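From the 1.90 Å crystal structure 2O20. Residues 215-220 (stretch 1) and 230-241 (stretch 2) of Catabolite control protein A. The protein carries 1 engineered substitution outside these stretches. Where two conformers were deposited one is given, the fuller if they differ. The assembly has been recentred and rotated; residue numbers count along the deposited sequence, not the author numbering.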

# COMPACT_ATOMS: atom_id res chain seq x y z
N GLU D 215 0.58 31.18 12.41
CA GLU D 215 -0.17 29.96 12.70
C GLU D 215 -1.15 29.62 11.55
O GLU D 215 -1.56 28.46 11.41
CB GLU D 215 -0.91 30.06 14.04
CG GLU D 215 -1.99 31.11 14.10
CD GLU D 215 -2.89 30.97 15.32
OE1 GLU D 215 -3.46 32.00 15.76
OE2 GLU D 215 -3.03 29.83 15.84
N ASN D 216 -1.49 30.60 10.72
CA ASN D 216 -2.42 30.35 9.61
C ASN D 216 -1.83 29.59 8.42
O ASN D 216 -2.58 29.20 7.50
CB ASN D 216 -3.09 31.65 9.18
CG ASN D 216 -4.03 32.19 10.25
OD1 ASN D 216 -4.27 33.39 10.34
ND2 ASN D 216 -4.56 31.29 11.09
N LEU D 217 -0.52 29.35 8.44
CA LEU D 217 0.12 28.46 7.47
C LEU D 217 0.43 27.06 8.03
O LEU D 217 1.17 26.30 7.42
CB LEU D 217 1.38 29.11 6.89
CG LEU D 217 1.20 30.41 6.07
CD1 LEU D 217 2.59 30.90 5.59
CD2 LEU D 217 0.29 30.22 4.89
N VAL D 218 -0.16 26.74 9.19
CA VAL D 218 -0.08 25.41 9.77
C VAL D 218 -1.48 24.79 9.69
O VAL D 218 -2.49 25.41 10.04
CB VAL D 218 0.46 25.42 11.21
CG1 VAL D 218 0.48 23.99 11.78
CG2 VAL D 218 1.85 26.04 11.24
N PHE D 219 -1.51 23.60 9.12
CA PHE D 219 -2.74 22.91 8.82
C PHE D 219 -2.72 21.58 9.57
O PHE D 219 -2.00 20.66 9.19
CB PHE D 219 -2.85 22.72 7.30
CG PHE D 219 -2.96 24.01 6.55
CD1 PHE D 219 -4.20 24.57 6.26
CD2 PHE D 219 -1.81 24.72 6.16
CE1 PHE D 219 -4.30 25.80 5.59
CE2 PHE D 219 -1.90 25.94 5.50
CZ PHE D 219 -3.15 26.48 5.21
N GLU D 220 -3.50 21.51 10.66
CA GLU D 220 -3.59 20.32 11.50
C GLU D 220 -4.70 19.32 11.13
O GLU D 220 -5.71 19.66 10.51
CB GLU D 220 -3.87 20.73 12.96
CG GLU D 220 -2.76 21.48 13.67
CD GLU D 220 -3.19 21.76 15.09
OE1 GLU D 220 -3.45 20.77 15.84
OE2 GLU D 220 -3.30 22.95 15.45
N ALA D 230 -7.85 18.33 -0.87
CA ALA D 230 -8.76 19.41 -0.49
C ALA D 230 -8.06 20.64 0.11
O ALA D 230 -8.62 21.75 0.13
CB ALA D 230 -9.86 18.87 0.48
N LEU D 231 -6.83 20.46 0.60
CA LEU D 231 -6.05 21.55 1.13
C LEU D 231 -5.46 22.49 0.07
O LEU D 231 -5.12 23.63 0.39
CB LEU D 231 -4.88 21.00 1.98
CG LEU D 231 -5.27 20.59 3.41
CD1 LEU D 231 -4.06 20.01 4.12
CD2 LEU D 231 -5.82 21.76 4.19
N ALA D 232 -5.27 21.99 -1.14
CA ALA D 232 -4.53 22.73 -2.18
C ALA D 232 -5.01 24.19 -2.29
O ALA D 232 -4.20 25.11 -2.17
CB ALA D 232 -4.58 22.03 -3.51
N GLU D 233 -6.31 24.39 -2.50
CA GLU D 233 -6.79 25.75 -2.72
C GLU D 233 -6.66 26.62 -1.45
O GLU D 233 -6.49 27.87 -1.55
CB GLU D 233 -8.22 25.73 -3.29
CG GLU D 233 -8.61 27.01 -3.97
CD GLU D 233 -7.86 27.27 -5.27
OE1 GLU D 233 -7.66 28.45 -5.62
OE2 GLU D 233 -7.49 26.32 -5.97
N ARG D 234 -6.69 25.96 -0.27
CA ARG D 234 -6.55 26.67 1.01
C ARG D 234 -5.15 27.27 1.15
O ARG D 234 -5.01 28.35 1.65
CB ARG D 234 -6.84 25.75 2.19
CG ARG D 234 -8.21 25.09 2.16
CD ARG D 234 -9.34 26.11 2.22
NE ARG D 234 -10.31 25.69 1.21
CZ ARG D 234 -10.53 26.23 0.03
NH1 ARG D 234 -9.94 27.36 -0.36
NH2 ARG D 234 -11.41 25.66 -0.75
N LEU D 235 -4.14 26.53 0.70
CA LEU D 235 -2.77 27.00 0.70
C LEU D 235 -2.58 28.14 -0.31
O LEU D 235 -1.98 29.15 -0.01
CB LEU D 235 -1.81 25.84 0.42
CG LEU D 235 -1.37 25.02 1.67
CD1 LEU D 235 -2.48 24.22 2.26
CD2 LEU D 235 -0.21 24.11 1.37
N LEU D 236 -3.09 27.94 -1.53
CA LEU D 236 -2.98 28.95 -2.60
C LEU D 236 -3.63 30.26 -2.17
O LEU D 236 -3.01 31.33 -2.39
CB LEU D 236 -3.58 28.48 -3.93
CG LEU D 236 -2.87 27.28 -4.60
CD1 LEU D 236 -3.60 26.78 -5.77
CD2 LEU D 236 -1.45 27.67 -5.00
N GLU D 237 -4.81 30.19 -1.52
CA GLU D 237 -5.54 31.39 -1.16
C GLU D 237 -4.82 32.23 -0.10
O GLU D 237 -4.92 33.45 -0.09
CB GLU D 237 -6.99 31.11 -0.78
CG GLU D 237 -7.39 30.87 0.63
CD GLU D 237 -8.80 30.19 0.72
OE1 GLU D 237 -9.68 30.40 -0.17
OE2 GLU D 237 -8.99 29.40 1.68
N ARG D 238 -4.05 31.55 0.74
CA ARG D 238 -3.19 32.24 1.69
C ARG D 238 -1.82 32.66 1.13
O ARG D 238 -1.02 33.26 1.86
CB ARG D 238 -3.07 31.36 2.92
CG ARG D 238 -4.45 31.13 3.55
CD ARG D 238 -4.37 30.57 4.97
NE ARG D 238 -5.42 29.62 5.44
CZ ARG D 238 -6.41 29.01 4.75
NH1 ARG D 238 -6.69 29.25 3.48
NH2 ARG D 238 -7.19 28.13 5.40
N GLY D 239 -1.55 32.40 -0.15
CA GLY D 239 -0.27 32.75 -0.79
C GLY D 239 0.93 31.89 -0.42
O GLY D 239 2.08 32.28 -0.65
N ALA D 240 0.70 30.70 0.14
CA ALA D 240 1.77 29.74 0.36
C ALA D 240 2.35 29.35 -1.01
O ALA D 240 1.61 29.19 -1.99
CB ALA D 240 1.26 28.52 1.08
N THR D 241 3.68 29.24 -1.09
CA THR D 241 4.35 28.81 -2.32
C THR D 241 5.06 27.48 -2.19
O THR D 241 5.68 27.02 -3.14
CB THR D 241 5.37 29.85 -2.83
OG1 THR D 241 6.38 30.06 -1.81
CG2 THR D 241 4.66 31.16 -3.21

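The contact is a small, mainly apolar packing of one strand phenylalanine and a neighbouring leucine against a helix and the turn that ends it, burying 319 Å² in total with no hydrogen bond between the stretches. Phe219 is its centre: buried, with its CA-to-CB bond directed toward the helix and chi1 in the m well, it gives up 104 Å², more than any other residue. Leu235 CD1 lies over one face of the ring, 3.8 Å from the centroid and 15° off the ring normal, a CH-pi contact; the same methyl is 3.7 Å from Phe219 CE2. Although Leu235 leaves the helix sideways, its end comes nearer, and the branched chain thus sets a methyl on the flat ring. One helical turn earlier, Leu231 CD2 packs 3.8 Å from Phe219 CD1, and Arg234 adds only its aliphatic base, CB being 4.2 Å from Phe219 CE1.

Arg238, just beyond the helix, spans the gap between the stretches. Its NH2 sits at the ring edge, 3.7 Å from Phe219 CE1, while the ring atom lies over a face of the guanidinium; its CD comes within 3.4 Å of Asn216 O. The charge is met within its own stretch: Glu237 OE2 accepts bonds from Arg238 NH1 (2.9 Å) and, weakly, from Arg234 NH1 (3.0 Å), forming salt bridges with both.

At the other end of the contact, Leu217 CD2 reaches Arg238 CB (4.1 Å) and Ala240 CB (4.3 Å), so the methylene of a long polar chain and a small methyl share one leucine. Gly239 makes the turn between them, its positive phi favouring glycine; the Schellman bonds Gly239 N to Leu236 O (2.9 Å) and Ala240 N to Leu235 O (3.1 Å) close the helix, and Ala240 points toward Leu217's stretch.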